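Local coordinates for GST N-terminal domain-containing protein (Pseudomonas syringae pv. tomato, PDB 3IC8), which is of unknown function but, with its thioredoxin-like N-terminal domain and helical C-terminal domain, probably belongs to the glutathione S-transferase superfamily, at residues L13-E16 with K17-M21; V185-T188 with L189-L192; S209-L212 with D213-L216. All coordinates share one frame; numbering follows the deposited sequence.

Interaction 1. Residues L13-E16 with K17-M21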
loop_
_atom_site.group_PDB
_atom_site.type_symbol
_atom_site.label_atom_id
_atom_site.label_comp_id
_atom_site.label_asym_id
_atom_site.label_seq_id
_atom_site.Cartn_x
_atom_site.Cartn_y
_atom_site.Cartn_z
ATOM N N LEU A 13 15.139 -18.027 5.238
ATOM C CA LEU A 13 15.375 -16.615 5.356
ATOM C C LEU A 13 16.671 -16.263 4.717
ATOM O O LEU A 13 16.843 -15.195 4.233
ATOM C CB LEU A 13 15.421 -16.212 6.805
ATOM C CG LEU A 13 14.180 -16.389 7.645
ATOM C CD1 LEU A 13 14.570 -16.320 9.048
ATOM C CD2 LEU A 13 13.235 -15.311 7.347
ATOM N N PHE A 14 17.589 -17.195 4.748
ATOM C CA PHE A 14 18.901 -17.024 4.187
ATOM C C PHE A 14 18.926 -16.902 2.676
ATOM O O PHE A 14 19.823 -16.329 2.126
ATOM C CB PHE A 14 19.851 -18.085 4.708
ATOM C CG PHE A 14 20.192 -17.925 6.151
ATOM C CD1 PHE A 14 21.298 -17.251 6.542
ATOM C CD2 PHE A 14 19.390 -18.448 7.116
ATOM C CE1 PHE A 14 21.576 -17.110 7.835
ATOM C CE2 PHE A 14 19.684 -18.299 8.403
ATOM C CZ PHE A 14 20.768 -17.639 8.763
ATOM N N ALA A 15 17.917 -17.445 2.023
ATOM C CA ALA A 15 17.802 -17.444 0.597
ATOM C C ALA A 15 16.932 -16.341 0.047
ATOM O O ALA A 15 16.645 -16.332 -1.108
ATOM C CB ALA A 15 17.299 -18.748 0.144
ATOM N N GLU A 16 16.467 -15.451 0.892
ATOM C CA GLU A 16 15.618 -14.360 0.476
ATOM C C GLU A 16 16.258 -13.350 -0.444
ATOM O O GLU A 16 15.642 -12.852 -1.325
ATOM C CB GLU A 16 14.968 -13.702 1.674
ATOM C CG GLU A 16 13.949 -12.683 1.356
ATOM C CD GLU A 16 12.657 -13.238 0.822
ATOM O OE1 GLU A 16 11.815 -12.420 0.485
ATOM O OE2 GLU A 16 12.474 -14.452 0.732
ATOM N N LYS A 17 17.515 -13.041 -0.226
ATOM C CA LYS A 17 18.147 -12.035 -1.019
ATOM C C LYS A 17 18.138 -12.441 -2.477
ATOM O O LYS A 17 17.832 -11.652 -3.298
ATOM C CB LYS A 17 19.562 -11.761 -0.523
ATOM C CG LYS A 17 20.462 -11.077 -1.516
ATOM C CD LYS A 17 21.512 -10.231 -0.886
ATOM C CE LYS A 17 22.814 -10.954 -0.723
ATOM N NZ LYS A 17 23.912 -10.240 -1.343
ATOM N N ALA A 18 18.438 -13.679 -2.786
ATOM C CA ALA A 18 18.468 -14.143 -4.161
ATOM C C ALA A 18 17.135 -14.077 -4.865
ATOM O O ALA A 18 17.071 -13.795 -6.019
ATOM C CB ALA A 18 18.989 -15.495 -4.217
ATOM N N ARG A 19 16.081 -14.366 -4.138
ATOM C CA ARG A 19 14.738 -14.271 -4.615
ATOM C C ARG A 19 14.340 -12.845 -4.973
ATOM O O ARG A 19 13.669 -12.612 -5.937
ATOM C CB ARG A 19 13.835 -14.816 -3.526
ATOM C CG ARG A 19 13.089 -16.026 -3.896
ATOM C CD ARG A 19 13.195 -17.176 -2.931
ATOM N NE ARG A 19 13.150 -16.836 -1.521
ATOM C CZ ARG A 19 13.528 -17.651 -0.554
ATOM N NH1 ARG A 19 13.967 -18.840 -0.825
ATOM N NH2 ARG A 19 13.483 -17.278 0.681
ATOM N N LEU A 20 14.735 -11.903 -4.143
ATOM C CA LEU A 20 14.521 -10.500 -4.394
ATOM C C LEU A 20 15.287 -10.068 -5.600
ATOM O O LEU A 20 14.848 -9.246 -6.333
ATOM C CB LEU A 20 14.840 -9.639 -3.187
ATOM C CG LEU A 20 13.918 -9.845 -2.009
ATOM C CD1 LEU A 20 14.508 -9.379 -0.746
ATOM C CD2 LEU A 20 12.583 -9.273 -2.204
HETATM N N MSE A 21 16.455 -10.635 -5.783
HETATM C CA MSE A 21 17.286 -10.303 -6.901
HETATM C C MSE A 21 16.577 -10.690 -8.170
HETATM O O MSE A 21 16.587 -9.978 -9.129
HETATM C CB MSE A 21 18.630 -10.995 -6.798
HETATM C CG MSE A 21 19.650 -10.319 -5.926
HETATM SE SE MSE A 21 21.118 -11.391 -5.367
HETATM C CE MSE A 21 21.946 -11.732 -6.979
HETATM O O HOH W 1 20.025 -15.098 -0.442
#
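The first helix of the thioredoxin-like N-terminal domain of this glutathione S-transferase-like protein, helix 16-25 following strand 4-8, opens with a salt bridge between Glu-16 and Arg-19, three residues apart. Glu-16 OE2 accepts Arg-19 NH2 at 3.0 Å. The bond is fairly straight (N-H...O 161°), and the carboxylate oxygen lies at the edge of the guanidinium, in its plane. A weaker bond from Arg-19 NE reaches the same Glu-16 OE2 at 3.3 Å, so one oxygen takes two donors. The carboxylate and guanidinium planes are turned 65° apart, and the two side chains cross at about a right angle. Glu-16 leaves with CG anti to its backbone N (chi1 -173°), then bends at chi2; bends at chi2 and chi3 fold Arg-19 back toward the start of the helix. There the guanidinium lies over the preceding turn: Ala-15 O sits above the centre of its face, 3.4 Å from Arg-19 CZ, and Ala-15 CB is 3.5 Å from Arg-19 NH1. Beyond the two segments the backbone carbonyls of Ser-12 and Tyr-9 take Arg-19 NH2 and NH1, while His-220 NE2 bonds to Glu-16 OE1. Together these bonds restrict the rotation of both buried groups. The Lys-17 amine, NZ, makes a salt bridge with Asp-99 OD2 of helix 88-110, tying the N-terminal domain to the helical one. One water accepts from Ala-18 N and donates to Phe-14 O, linking the helix start to the loop before it. An i to i+4 backbone bond runs from Leu-20 N to Glu-16 O at 3.1 Å, and beside it Leu-20 CD1 packs 4.0 Å from Glu-16 CG.

Interaction 2. Residues V185-T188 with L189-L192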
loop_
_atom_site.group_PDB
_atom_site.type_symbol
_atom_site.label_atom_id
_atom_site.label_comp_id
_atom_site.label_asym_id
_atom_site.label_seq_id
_atom_site.Cartn_x
_atom_site.Cartn_y
_atom_site.Cartn_z
ATOM N N VAL A 185 21.601 -4.694 2.001
ATOM C CA VAL A 185 21.154 -4.094 3.226
ATOM C C VAL A 185 19.774 -4.550 3.656
ATOM O O VAL A 185 19.528 -4.793 4.797
ATOM C CB VAL A 185 21.238 -2.584 3.193
ATOM C CG1 VAL A 185 20.672 -2.029 4.440
ATOM C CG2 VAL A 185 22.647 -2.160 3.069
ATOM N N ALA A 186 18.873 -4.653 2.718
ATOM C CA ALA A 186 17.530 -5.088 3.004
ATOM C C ALA A 186 17.471 -6.499 3.533
ATOM O O ALA A 186 16.694 -6.790 4.364
ATOM C CB ALA A 186 16.672 -4.943 1.819
ATOM N N HIS A 187 18.332 -7.360 3.051
ATOM C CA HIS A 187 18.320 -8.723 3.481
ATOM C C HIS A 187 18.577 -8.812 4.955
ATOM O O HIS A 187 17.937 -9.568 5.620
ATOM C CB HIS A 187 19.390 -9.502 2.742
ATOM C CG HIS A 187 19.367 -10.966 2.992
ATOM N ND1 HIS A 187 18.214 -11.660 3.233
ATOM C CD2 HIS A 187 20.360 -11.874 3.010
ATOM C CE1 HIS A 187 18.495 -12.933 3.391
ATOM N NE2 HIS A 187 19.792 -13.089 3.262
ATOM N N THR A 188 19.503 -8.028 5.479
ATOM C CA THR A 188 19.795 -8.083 6.900
ATOM C C THR A 188 18.612 -7.691 7.755
ATOM O O THR A 188 18.340 -8.292 8.736
ATOM C CB THR A 188 21.087 -7.272 7.315
ATOM O OG1 THR A 188 20.796 -5.897 7.524
ATOM C CG2 THR A 188 22.138 -7.381 6.317
ATOM N N LEU A 189 17.909 -6.662 7.345
ATOM C CA LEU A 189 16.748 -6.161 8.041
ATOM C C LEU A 189 15.576 -7.115 8.046
ATOM O O LEU A 189 14.754 -7.082 8.902
ATOM C CB LEU A 189 16.340 -4.838 7.468
ATOM C CG LEU A 189 17.463 -3.846 7.516
ATOM C CD1 LEU A 189 16.948 -2.531 7.208
ATOM C CD2 LEU A 189 18.109 -3.838 8.838
ATOM N N TRP A 190 15.518 -7.945 7.036
ATOM C CA TRP A 190 14.474 -8.900 6.853
ATOM C C TRP A 190 14.484 -9.888 8.007
ATOM O O TRP A 190 13.461 -10.323 8.454
ATOM C CB TRP A 190 14.654 -9.560 5.498
ATOM C CG TRP A 190 13.833 -10.712 5.233
ATOM C CD1 TRP A 190 14.247 -11.956 5.065
ATOM C CD2 TRP A 190 12.434 -10.726 5.062
ATOM N NE1 TRP A 190 13.211 -12.772 4.815
ATOM C CE2 TRP A 190 12.072 -12.032 4.808
ATOM C CE3 TRP A 190 11.447 -9.753 5.117
ATOM C CZ2 TRP A 190 10.780 -12.405 4.617
ATOM C CZ3 TRP A 190 10.169 -10.122 4.917
ATOM C CH2 TRP A 190 9.838 -11.435 4.672
ATOM N N PHE A 191 15.664 -10.219 8.495
ATOM C CA PHE A 191 15.779 -11.082 9.645
ATOM C C PHE A 191 15.146 -10.452 10.875
ATOM O O PHE A 191 14.459 -11.104 11.598
ATOM C CB PHE A 191 17.244 -11.428 9.928
ATOM C CG PHE A 191 17.824 -12.436 9.002
ATOM C CD1 PHE A 191 17.763 -13.766 9.285
ATOM C CD2 PHE A 191 18.441 -12.056 7.855
ATOM C CE1 PHE A 191 18.299 -14.676 8.438
ATOM C CE2 PHE A 191 18.954 -12.960 7.010
ATOM C CZ PHE A 191 18.888 -14.270 7.298
ATOM N N LEU A 192 15.383 -9.177 11.098
ATOM C CA LEU A 192 14.839 -8.481 12.244
ATOM C C LEU A 192 13.332 -8.386 12.250
ATOM O O LEU A 192 12.728 -8.479 13.265
ATOM C CB LEU A 192 15.454 -7.117 12.416
ATOM C CG LEU A 192 16.857 -6.885 12.965
ATOM C CD1 LEU A 192 17.386 -7.862 13.929
ATOM C CD2 LEU A 192 17.811 -6.602 11.909
#
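Leu-189 packs its side chain on the preceding turn, with CG 3.5 Å from Val-185 O and CD2 3.6 Å from Thr-188 OG1. That hydroxyl stands between the backbone N and the carbonyl carbon (chi1 84°), from where it donates back to Val-185 O at 3.2 Å. Next, Trp-190 N bonds to Ala-186 O at 3.1 Å and more weakly to His-187 O; its indole extends outward to Leu-13 and Glu-16 of the N-terminal domain and to Thr-11 of the second subunit. The Phe-191 ring returns toward the His-187 imidazole, the two meeting obliquely with planes inclined at 54°. Phe-191 CE2 comes 3.6 Å from His-187 CE1, over one face of the imidazole and offset toward the rim. Thr-188 O lies at the edge of the phenyl ring, in its plane. His-187 ND1 is buried without a polar partner, whereas NE2 makes a weak bond to Phe-14 O, and the Phe-14 ring meets Phe-191 edge-to-face. Leu-192 closes the run with CD2 3.6 Å from Thr-188 O, its side chain against helix 88-110. A largely buried helix, facing the N-terminal domain and its own bundle, is typical of the all-helical C-terminal domain of glutathione S-transferases.

Interaction 3. Residues S209-L212 with D213-L216; sequences SVWL and DRVL
Trp-211 and Val-215, one helical turn apart, make the closest side-chain meeting here: Val-215 CG2 lies over one face of the indole, a CH-pi contact 3.8 Å from the centroid of the five-membered ring. The methyl is displaced toward the rim, 3.5 Å from Trp-211 NE1 and 3.6 Å from CE2. With CG anti to the backbone N (chi1 161°), Trp-211 holds its ring where this methyl can cover it. Near the plane of the same indole, at its edge, comes Arg-214 NH1, 4.0 Å from Trp-211 CD1; guanidinium and ring planes stand 60° apart. The arginine chain turns at chi3, which brings one face of the guanidinium over Val-210 O, with Arg-214 NH2 3.8 Å from Val-210 CG1. Leu-212 and Leu-216 form a second apolar pair, CD1 of Leu-212 touching CD2 of Leu-216 at 3.7 Å. Along the backbone, four successive bonds of the i to i+4 kind, from Asp-213 N to Ser-209 O through Leu-216 N to Leu-212 O, fix the spacing.

In the next shell, Asp-182 OD1 of helix 180-193 accepts Trp-211 NE1 and so helps fix the rotation of the indole, and Asp-172 makes a long, weak ion pair with Arg-214. While Val-210 and Asp-213 are exposed, Trp-211, Leu-212 and Val-215 pack helix 206-216 onto helix 180-193, meeting Phe-183, Val-185, Ala-186 and Leu-189.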
loop_
_atom_site.group_PDB
_atom_site.type_symbol
_atom_site.label_atom_id
_atom_site.label_comp_id
_atom_site.label_asym_id
_atom_site.label_seq_id
_atom_site.Cartn_x
_atom_site.Cartn_y
_atom_site.Cartn_z
ATOM N N SER A 209 12.253 2.079 7.634
ATOM C CA SER A 209 11.141 1.173 7.498
ATOM C C SER A 209 10.392 1.373 6.185
ATOM O O SER A 209 9.988 0.432 5.556
ATOM C CB SER A 209 10.228 1.324 8.709
ATOM O OG SER A 209 9.452 0.178 8.942
ATOM N N VAL A 210 10.214 2.614 5.787
ATOM C CA VAL A 210 9.595 2.933 4.530
ATOM C C VAL A 210 10.421 2.466 3.360
ATOM O O VAL A 210 9.915 1.919 2.423
ATOM C CB VAL A 210 9.396 4.425 4.434
ATOM C CG1 VAL A 210 9.131 4.870 3.044
ATOM C CG2 VAL A 210 8.341 4.854 5.342
ATOM N N TRP A 211 11.713 2.708 3.433
ATOM C CA TRP A 211 12.649 2.298 2.419
ATOM C C TRP A 211 12.699 0.808 2.317
ATOM O O TRP A 211 12.806 0.267 1.244
ATOM C CB TRP A 211 14.048 2.845 2.716
ATOM C CG TRP A 211 15.120 2.129 1.994
ATOM C CD1 TRP A 211 15.520 2.350 0.745
ATOM C CD2 TRP A 211 15.931 1.077 2.490
ATOM N NE1 TRP A 211 16.515 1.513 0.414
ATOM C CE2 TRP A 211 16.792 0.717 1.478
ATOM C CE3 TRP A 211 16.005 0.403 3.698
ATOM C CZ2 TRP A 211 17.694 -0.283 1.617
ATOM C CZ3 TRP A 211 16.891 -0.580 3.826
ATOM C CH2 TRP A 211 17.729 -0.921 2.803
ATOM N N LEU A 212 12.641 0.146 3.451
ATOM C CA LEU A 212 12.721 -1.281 3.467
ATOM C C LEU A 212 11.551 -1.934 2.754
ATOM O O LEU A 212 11.732 -2.869 2.041
ATOM C CB LEU A 212 12.883 -1.790 4.887
ATOM C CG LEU A 212 12.811 -3.286 5.074
ATOM C CD1 LEU A 212 13.886 -3.986 4.372
ATOM C CD2 LEU A 212 12.823 -3.638 6.476
ATOM N N ASP A 213 10.358 -1.414 2.956
ATOM C CA ASP A 213 9.174 -1.925 2.302
ATOM C C ASP A 213 9.239 -1.730 0.824
ATOM O O ASP A 213 8.766 -2.527 0.071
ATOM C CB ASP A 213 7.913 -1.347 2.893
ATOM C CG ASP A 213 7.661 -1.836 4.268
ATOM O OD1 ASP A 213 8.180 -2.889 4.613
ATOM O OD2 ASP A 213 6.964 -1.167 5.029
ATOM N N ARG A 214 9.837 -0.647 0.409
ATOM C CA ARG A 214 10.037 -0.412 -0.982
ATOM C C ARG A 214 10.946 -1.439 -1.628
ATOM O O ARG A 214 10.683 -1.915 -2.691
ATOM C CB ARG A 214 10.645 0.964 -1.127
ATOM C CG ARG A 214 10.404 1.642 -2.412
ATOM C CD ARG A 214 11.242 2.873 -2.542
ATOM N NE ARG A 214 10.603 3.994 -1.925
ATOM C CZ ARG A 214 11.089 4.695 -0.921
ATOM N NH1 ARG A 214 12.262 4.417 -0.394
ATOM N NH2 ARG A 214 10.383 5.690 -0.444
ATOM N N VAL A 215 12.045 -1.756 -0.982
ATOM C CA VAL A 215 12.976 -2.742 -1.477
ATOM C C VAL A 215 12.412 -4.147 -1.529
ATOM O O VAL A 215 12.693 -4.880 -2.416
ATOM C CB VAL A 215 14.288 -2.700 -0.722
ATOM C CG1 VAL A 215 15.256 -3.610 -1.305
ATOM C CG2 VAL A 215 14.841 -1.338 -0.741
ATOM N N LEU A 216 11.636 -4.511 -0.530
ATOM C CA LEU A 216 10.953 -5.788 -0.446
ATOM C C LEU A 216 9.848 -5.927 -1.478
ATOM O O LEU A 216 9.475 -6.990 -1.848
ATOM C CB LEU A 216 10.402 -6.004 0.955
ATOM C CG LEU A 216 11.211 -6.683 2.048
ATOM C CD1 LEU A 216 12.627 -6.722 1.779
ATOM C CD2 LEU A 216 10.995 -6.047 3.347
#

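Overall arrangement
Along the chain the three contacts come in series, and each joins neighbouring turns of a single helix or its start. Interaction 1 opens helix 16-25 of the thioredoxin-like domain; interactions 2 and 3 lie on helices 180-193 and 206-216 of the helical domain. The centre of interaction 2 is about 10 Å from each of the others, whose centres are about 15 Å apart. It touches interaction 1 across the domain interface, where Glu-16 CG is 3.5 Å from Trp-190 NE1. Interactions 1 and 3 touch lightly, Leu-20 CD2 lying 3.9 Å from Leu-216 O. Helix 180-193 therefore packs on helix 16-25 of the other domain and helix 206-216 of its own, while Leu-13 and Trp-190 also reach the second subunit.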